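Local structure of metallo-beta-lactamase family protein (Thermus thermophilus, 2ZO4) at the zinc ion site. The protein binds two zinc ions in a metallo-beta-lactamase fold and is probably a hydrolase, its natural substrate not being shown by the structure. Sequence-based numbering; all coordinates share one arbitrary frame.

The zinc ion site. Residues 21-22, 37, 69-70, 72, 74-75, 171, 190, 199, 233. With ZN (zinc ion), chain B; ZN (zinc ion), chain C.
This is the dinuclear zinc centre of the metallo-beta-lactamase superfamily, built on the HXHXDH motif (His70, His72, Asp74, His75) and completed by His171, Asp190 and His233. His75 can be followed from its root. Its CB, on the short helix 73-76, carries CG anti to the carbonyl carbon (chi1 -59°), and the second torsion of -101° turns the ring between two neighbours. CE1 of His70 lies over the centre of one face, 3.1 Å above the plane, while CG2 of Val22 covers the opposite face nearer the rim. At the tip NE2 binds the chain C zinc at 2.1 Å, with CD2 and CE1 flanking the metal. At the ring edge away from the metal, ND1 donates to OD2 of Asp37 at 2.7 Å, with 163° at the hydrogen. Asp37 OD2 lies near the imidazole plane, yet the donor approaches it from above the carboxylate plane. Thr69 OG1 is hydrogen-bonded to the syn side of the same oxygen, and its backbone N donates to the syn lone pair of OD1, so both carboxylate oxygens are held. OG1 in turn accepts from ND1 of His70, which fixes that ring while its NE2 binds the chain B zinc. Asp37 is thus second shell to the chain C zinc, and reaches the chain B zinc one step further out, through Thr69 and His70; its negative charge would be expected to make His75 a stronger electron donor to its zinc, with a weaker effect on His70 relayed by the Thr69 hydroxyl.

His72 differs in binding the chain B zinc through ND1, at 2.2 Å. Backbone carbonyls orient two further rings: ND1 of His171 donates to Asn199 O on a lone pair, and ND1 of His233 to Thr21 O from above the carbonyl plane. Asp190 OD2 bridges unequally, 2.1 Å from the chain C zinc and 2.6 Å from the chain B zinc. Water 1 O bridges both zincs, which stand 3.3 Å apart; this shared coordination probably favours hydroxide, the likely nucleophile.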
ATOM      1  N   THR A  21       6.567  11.794   1.759  1.00 19.69           N
ATOM      2  CA  THR A  21       7.170  11.574   0.446  1.00 18.55           C
ATOM      3  C   THR A  21       6.882  10.164  -0.061  1.00 17.53           C
ATOM      4  O   THR A  21       7.066   9.181   0.661  1.00 17.41           O
ATOM      5  CB  THR A  21       8.706  11.806   0.478  1.00 18.68           C
ATOM      6  OG1 THR A  21       8.989  13.067   1.096  1.00 19.66           O
ATOM      7  CG2 THR A  21       9.297  11.801  -0.932  1.00 18.54           C
ATOM      8  N   VAL A  22       6.425  10.082  -1.307  1.00 16.42           N
ATOM      9  CA  VAL A  22       6.247   8.804  -1.984  1.00 15.25           C
ATOM     10  C   VAL A  22       7.351   8.617  -3.025  1.00 14.49           C
ATOM     11  O   VAL A  22       7.779   9.581  -3.665  1.00 14.33           O
ATOM     12  CB  VAL A  22       4.825   8.666  -2.609  1.00 15.28           C
ATOM     13  CG1 VAL A  22       4.629   9.620  -3.803  1.00 14.95           C
ATOM     14  CG2 VAL A  22       4.536   7.214  -3.005  1.00 15.12           C
ATOM     15  N   ASP A  37       3.822   3.501  -9.987  1.00 11.02           N
ATOM     16  CA  ASP A  37       3.099   4.439  -9.109  1.00 11.17           C
ATOM     17  C   ASP A  37       3.110   5.887  -9.633  1.00 11.38           C
ATOM     18  O   ASP A  37       3.921   6.233 -10.496  1.00 11.10           O
ATOM     19  CB  ASP A  37       3.562   4.310  -7.649  1.00 11.09           C
ATOM     20  CG  ASP A  37       3.246   2.937  -7.062  1.00 11.35           C
ATOM     21  OD1 ASP A  37       2.334   2.262  -7.592  1.00 10.97           O
ATOM     22  OD2 ASP A  37       3.902   2.531  -6.077  1.00 11.98           O
ATOM     23  N   THR A  69       1.391  -0.480  -7.704  1.00  8.62           N
ATOM     24  CA  THR A  69       1.609  -1.431  -6.617  1.00  8.46           C
ATOM     25  C   THR A  69       0.317  -1.664  -5.839  1.00  8.70           C
ATOM     26  O   THR A  69       0.004  -2.800  -5.482  1.00  8.72           O
ATOM     27  CB  THR A  69       2.738  -0.981  -5.663  1.00  8.49           C
ATOM     28  OG1 THR A  69       2.409   0.290  -5.088  1.00  8.17           O
ATOM     29  CG2 THR A  69       4.072  -0.884  -6.412  1.00  8.12           C
ATOM     30  N   HIS A  70      -0.435  -0.588  -5.600  1.00  8.60           N
ATOM     31  CA  HIS A  70      -1.718  -0.657  -4.896  1.00  8.44           C
ATOM     32  C   HIS A  70      -2.575   0.610  -5.057  1.00  8.55           C
ATOM     33  O   HIS A  70      -2.163   1.577  -5.708  1.00  8.25           O
ATOM     34  CB  HIS A  70      -1.523  -1.018  -3.414  1.00  8.44           C
ATOM     35  CG  HIS A  70      -0.673  -0.048  -2.644  1.00  8.28           C
ATOM     36  ND1 HIS A  70       0.608   0.293  -3.022  1.00  7.79           N
ATOM     37  CD2 HIS A  70      -0.913   0.617  -1.490  1.00  7.95           C
ATOM     38  CE1 HIS A  70       1.115   1.139  -2.143  1.00  8.33           C
ATOM     39  NE2 HIS A  70       0.214   1.351  -1.202  1.00  9.35           N
ATOM     40  N   HIS A  72      -3.769   2.830  -2.784  1.00  9.40           N
ATOM     41  CA  HIS A  72      -3.669   3.958  -1.858  1.00  9.78           C
ATOM     42  C   HIS A  72      -3.392   5.247  -2.639  1.00 10.20           C
ATOM     43  O   HIS A  72      -2.703   5.211  -3.666  1.00 10.20           O
ATOM     44  CB  HIS A  72      -2.620   3.710  -0.762  1.00 10.03           C
ATOM     45  CG  HIS A  72      -2.987   2.609   0.191  1.00 10.12           C
ATOM     46  ND1 HIS A  72      -2.079   2.048   1.063  1.00 10.48           N
ATOM     47  CD2 HIS A  72      -4.156   1.956   0.397  1.00 10.78           C
ATOM     48  CE1 HIS A  72      -2.675   1.106   1.771  1.00 11.13           C
ATOM     49  NE2 HIS A  72      -3.936   1.029   1.387  1.00 10.73           N
ATOM     50  N   ASP A  74      -1.558   7.917  -2.541  1.00 11.02           N
ATOM     51  CA  ASP A  74      -0.178   8.317  -2.842  1.00 11.09           C
ATOM     52  C   ASP A  74       0.501   7.519  -3.969  1.00 10.88           C
ATOM     53  O   ASP A  74       1.576   7.895  -4.435  1.00 11.21           O
ATOM     54  CB  ASP A  74       0.681   8.307  -1.564  1.00 11.25           C
ATOM     55  CG  ASP A  74       0.614   6.984  -0.805  1.00 12.29           C
ATOM     56  OD1 ASP A  74      -0.476   6.369  -0.724  1.00 12.53           O
ATOM     57  OD2 ASP A  74       1.665   6.565  -0.272  1.00 12.26           O
ATOM     58  N   HIS A  75      -0.125   6.429  -4.402  1.00 10.60           N
ATOM     59  CA  HIS A  75       0.415   5.584  -5.472  1.00 10.46           C
ATOM     60  C   HIS A  75      -0.513   5.570  -6.691  1.00 10.37           C
ATOM     61  O   HIS A  75      -0.068   5.452  -7.831  1.00 10.42           O
ATOM     62  CB  HIS A  75       0.626   4.153  -4.955  1.00 10.30           C
ATOM     63  CG  HIS A  75       1.564   4.064  -3.788  1.00 10.00           C
ATOM     64  ND1 HIS A  75       2.880   3.671  -3.913  1.00  8.94           N
ATOM     65  CD2 HIS A  75       1.375   4.321  -2.473  1.00  9.48           C
ATOM     66  CE1 HIS A  75       3.462   3.693  -2.728  1.00  8.79           C
ATOM     67  NE2 HIS A  75       2.570   4.084  -1.836  1.00  9.93           N
ATOM     68  N   HIS A 171      -0.771  -5.049   3.318  1.00  9.38           N
ATOM     69  CA  HIS A 171      -0.829  -3.594   3.289  1.00  9.38           C
ATOM     70  C   HIS A 171      -2.018  -3.112   2.449  1.00  9.27           C
ATOM     71  O   HIS A 171      -2.687  -2.145   2.800  1.00  9.18           O
ATOM     72  CB  HIS A 171       0.478  -3.020   2.750  1.00  9.57           C
ATOM     73  CG  HIS A 171       0.489  -1.527   2.672  1.00  9.97           C
ATOM     74  ND1 HIS A 171       0.631  -0.726   3.784  1.00 10.63           N
ATOM     75  CD2 HIS A 171       0.355  -0.688   1.619  1.00  9.92           C
ATOM     76  CE1 HIS A 171       0.600   0.542   3.419  1.00 10.56           C
ATOM     77  NE2 HIS A 171       0.434   0.593   2.111  1.00 11.20           N
ATOM     78  N   ASP A 190       4.670  -0.779  -0.957  1.00 10.68           N
ATOM     79  CA  ASP A 190       4.591  -0.672   0.494  1.00 11.27           C
ATOM     80  C   ASP A 190       4.487  -2.024   1.204  1.00 11.59           C
ATOM     81  O   ASP A 190       4.011  -2.092   2.329  1.00 11.64           O
ATOM     82  CB  ASP A 190       3.426   0.230   0.914  1.00 11.18           C
ATOM     83  CG  ASP A 190       3.605   1.676   0.482  1.00 11.51           C
ATOM     84  OD1 ASP A 190       4.629   2.019  -0.150  1.00 11.31           O
ATOM     85  OD2 ASP A 190       2.694   2.476   0.775  1.00 11.94           O
ATOM     86  N   ASN A 199       1.537   0.308   6.952  1.00 20.77           N
ATOM     87  CA  ASN A 199       0.220   0.046   7.528  1.00 20.77           C
ATOM     88  C   ASN A 199      -0.284  -1.353   7.167  1.00 20.16           C
ATOM     89  O   ASN A 199      -0.084  -1.829   6.049  1.00 20.33           O
ATOM     90  CB  ASN A 199      -0.782   1.101   7.043  1.00 21.13           C
ATOM     91  CG  ASN A 199      -1.919   1.336   8.029  1.00 22.49           C
ATOM     92  OD1 ASN A 199      -1.704   1.828   9.142  1.00 24.11           O
ATOM     93  ND2 ASN A 199      -3.139   1.003   7.616  1.00 22.94           N
ATOM     94  N   HIS A 233       8.244   4.200   0.151  1.00 12.90           N
ATOM     95  CA  HIS A 233       8.650   5.276   1.055  1.00 13.47           C
ATOM     96  C   HIS A 233      10.022   4.996   1.648  1.00 13.86           C
ATOM     97  O   HIS A 233      10.457   3.843   1.701  1.00 13.82           O
ATOM     98  CB  HIS A 233       7.619   5.470   2.172  1.00 13.37           C
ATOM     99  CG  HIS A 233       6.220   5.654   1.676  1.00 13.35           C
ATOM    100  ND1 HIS A 233       5.746   6.864   1.218  1.00 13.54           N
ATOM    101  CD2 HIS A 233       5.196   4.778   1.553  1.00 13.37           C
ATOM    102  CE1 HIS A 233       4.489   6.728   0.842  1.00 13.81           C
ATOM    103  NE2 HIS A 233       4.131   5.471   1.033  1.00 13.76           N
TER
HETATM  104 ZN    ZN B 318       0.138   2.230   0.851  1.00 14.64          ZN
HETATM  105 ZN    ZN C 319       2.500   4.449   0.186  1.00 14.23          ZN
HETATM  106  O   HOH W   1       0.655   4.172   0.859  1.00  8.02           O